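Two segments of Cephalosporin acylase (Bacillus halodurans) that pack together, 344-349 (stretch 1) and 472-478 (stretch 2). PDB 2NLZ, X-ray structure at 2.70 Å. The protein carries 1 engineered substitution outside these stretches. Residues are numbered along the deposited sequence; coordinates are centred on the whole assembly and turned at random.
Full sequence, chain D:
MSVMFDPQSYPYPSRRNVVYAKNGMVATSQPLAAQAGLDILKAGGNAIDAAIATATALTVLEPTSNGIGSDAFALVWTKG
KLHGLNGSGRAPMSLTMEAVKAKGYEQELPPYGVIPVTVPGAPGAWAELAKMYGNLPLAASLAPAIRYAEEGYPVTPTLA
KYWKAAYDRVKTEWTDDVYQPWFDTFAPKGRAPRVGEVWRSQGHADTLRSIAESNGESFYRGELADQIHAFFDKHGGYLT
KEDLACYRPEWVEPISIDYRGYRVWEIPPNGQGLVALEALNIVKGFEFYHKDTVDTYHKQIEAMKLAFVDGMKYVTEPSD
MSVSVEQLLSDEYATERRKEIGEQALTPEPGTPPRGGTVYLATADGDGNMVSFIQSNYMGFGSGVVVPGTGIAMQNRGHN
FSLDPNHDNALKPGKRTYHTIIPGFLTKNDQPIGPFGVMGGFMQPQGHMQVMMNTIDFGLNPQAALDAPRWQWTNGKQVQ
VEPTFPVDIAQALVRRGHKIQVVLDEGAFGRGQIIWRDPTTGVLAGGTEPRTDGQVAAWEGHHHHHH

Stretch 1 344-349: QALTPE
Stretch 2, residues 472-478: QWTNGKQ

Stretch 1 (344-349) is an extended segment without regular secondary structure, its phi/psi values all in the beta region, from -70/116 at Ala 345 to -129/152 at Glu 349. Stretch 2 leaves a strand at Trp 473 and turns through Thr 474 (-115/-68), Asn 475 (-100/-82), Gly 476 (-129/-79) and Lys 477 (-99/0); the turn is closed by a backbone hydrogen bond from Thr 474 N to Gln 478 O, 3.0 Å. The segments come nearest in register at Thr 347 and Gly 476, whose CA atoms lie 5.7 Å apart, and together they bury 244 Å².

Lys 477 gives up the most surface. Its CA-to-CB bond points sideways, but chi1 m (-59°) followed by t, t, t (-167°, 178°, -167°) extends the chain until its end comes nearer stretch 1. There Lys 477 NZ donates a weak hydrogen bond to Ala 345 O at 3.4 Å. On the way, Lys 477 CG lies 4.1 Å from Leu 346 O, and Lys 477 CE 3.4 Å from Thr 347 OG1; chi1 m (-50°) at Thr 347 sets that hydroxyl beside the lysine methylene.

Trp 473 (chi1 t, 163°; chi2 84°) directs its CA-to-CB bond toward stretch 1. The ring is tied to its own turn: Trp 473 NE1 donates to Gly 476 O at 3.0 Å, with an N-H...O angle of 146°. Pro 348, C-gamma endo, with its CA-to-CB bond also directed toward stretch 2, meets both members of this pair. Its CG approaches Trp 473 CZ2 obliquely at 4.1 Å, an apolar contact, while its CD lies 3.5 Å from Gly 476 O. Gly 476 thus packs through its backbone, although there is room for a CB.

The CA-to-CB bond of Leu 346 (chi1 p, 54°; chi2 92°, between wells) points away from stretch 2, while its backbone O faces the turn.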

# COMPACT_ATOMS: atom_id res chain seq x y z
N GLN D 344 24.91 -14.72 8.50
CA GLN D 344 24.03 -15.74 7.95
C GLN D 344 23.10 -16.27 9.03
O GLN D 344 23.44 -16.27 10.20
CB GLN D 344 24.85 -16.89 7.35
CG GLN D 344 25.36 -16.62 5.93
CD GLN D 344 24.24 -16.51 4.90
OE1 GLN D 344 23.43 -17.43 4.74
NE2 GLN D 344 24.20 -15.39 4.19
N ALA D 345 21.92 -16.73 8.61
CA ALA D 345 20.91 -17.23 9.53
C ALA D 345 21.33 -18.55 10.14
O ALA D 345 21.48 -19.55 9.45
CB ALA D 345 19.59 -17.38 8.82
N LEU D 346 21.52 -18.55 11.46
CA LEU D 346 22.01 -19.72 12.18
C LEU D 346 20.96 -20.81 12.37
O LEU D 346 19.76 -20.54 12.31
CB LEU D 346 22.58 -19.29 13.55
CG LEU D 346 21.70 -18.47 14.51
CD1 LEU D 346 20.93 -19.34 15.48
CD2 LEU D 346 22.52 -17.44 15.26
N THR D 347 21.41 -22.04 12.57
CA THR D 347 20.55 -23.13 13.01
C THR D 347 20.66 -23.13 14.54
O THR D 347 21.76 -23.26 15.07
CB THR D 347 21.00 -24.49 12.42
OG1 THR D 347 21.18 -24.35 11.00
CG2 THR D 347 19.97 -25.58 12.68
N PRO D 348 19.53 -22.98 15.25
CA PRO D 348 19.58 -22.70 16.68
C PRO D 348 19.78 -23.93 17.57
O PRO D 348 19.06 -24.92 17.43
CB PRO D 348 18.23 -22.03 16.95
CG PRO D 348 17.31 -22.61 15.93
CD PRO D 348 18.14 -23.07 14.76
N GLU D 349 20.75 -23.85 18.48
CA GLU D 349 21.07 -24.93 19.41
C GLU D 349 21.13 -24.40 20.85
O GLU D 349 21.43 -23.23 21.05
CB GLU D 349 22.41 -25.59 19.04
CG GLU D 349 22.44 -26.31 17.68
CD GLU D 349 21.61 -27.59 17.64
OE1 GLU D 349 21.33 -28.18 18.69
OE2 GLU D 349 21.24 -28.00 16.52
N GLN D 472 7.31 -14.50 13.30
CA GLN D 472 7.51 -15.54 14.30
C GLN D 472 8.30 -16.73 13.80
O GLN D 472 8.03 -17.26 12.73
CB GLN D 472 6.19 -15.99 14.94
CG GLN D 472 5.27 -16.84 14.11
CD GLN D 472 4.19 -17.46 14.95
OE1 GLN D 472 4.46 -18.05 16.00
NE2 GLN D 472 2.94 -17.33 14.51
N TRP D 473 9.29 -17.14 14.59
CA TRP D 473 10.12 -18.31 14.29
C TRP D 473 9.42 -19.60 14.71
O TRP D 473 8.81 -19.66 15.78
CB TRP D 473 11.46 -18.18 15.01
CG TRP D 473 12.22 -19.45 15.12
CD1 TRP D 473 13.03 -19.98 14.17
CD2 TRP D 473 12.24 -20.34 16.22
NE1 TRP D 473 13.57 -21.16 14.62
CE2 TRP D 473 13.09 -21.41 15.88
CE3 TRP D 473 11.61 -20.35 17.47
CZ2 TRP D 473 13.33 -22.47 16.74
CZ3 TRP D 473 11.86 -21.41 18.33
CH2 TRP D 473 12.71 -22.46 17.96
N THR D 474 9.51 -20.64 13.88
CA THR D 474 8.91 -21.95 14.20
C THR D 474 9.93 -23.08 14.38
O THR D 474 10.09 -23.59 15.49
CB THR D 474 7.85 -22.39 13.16
OG1 THR D 474 8.45 -22.49 11.86
CG2 THR D 474 6.67 -21.43 13.13
N ASN D 475 10.60 -23.48 13.29
CA ASN D 475 11.39 -24.72 13.27
C ASN D 475 12.87 -24.54 13.46
O ASN D 475 13.39 -24.74 14.55
CB ASN D 475 11.16 -25.49 11.96
CG ASN D 475 9.89 -26.31 11.99
OD1 ASN D 475 9.33 -26.58 13.05
ND2 ASN D 475 9.43 -26.72 10.81
N GLY D 476 13.56 -24.20 12.39
CA GLY D 476 15.01 -24.11 12.44
C GLY D 476 15.39 -22.76 11.87
O GLY D 476 15.67 -21.82 12.62
N LYS D 477 15.39 -22.68 10.55
CA LYS D 477 15.59 -21.43 9.87
C LYS D 477 14.24 -20.84 9.45
O LYS D 477 14.16 -19.76 8.87
CB LYS D 477 16.54 -21.62 8.68
CG LYS D 477 17.91 -22.18 9.04
CD LYS D 477 18.88 -22.05 7.88
CE LYS D 477 20.28 -22.55 8.23
NZ LYS D 477 21.26 -22.13 7.20
N GLN D 478 13.17 -21.57 9.78
CA GLN D 478 11.80 -21.22 9.42
C GLN D 478 11.23 -20.05 10.23
O GLN D 478 11.12 -20.12 11.45
CB GLN D 478 10.89 -22.44 9.60
CG GLN D 478 10.89 -23.40 8.43
CD GLN D 478 9.94 -22.97 7.32
OE1 GLN D 478 10.23 -23.14 6.14
NE2 GLN D 478 8.78 -22.41 7.70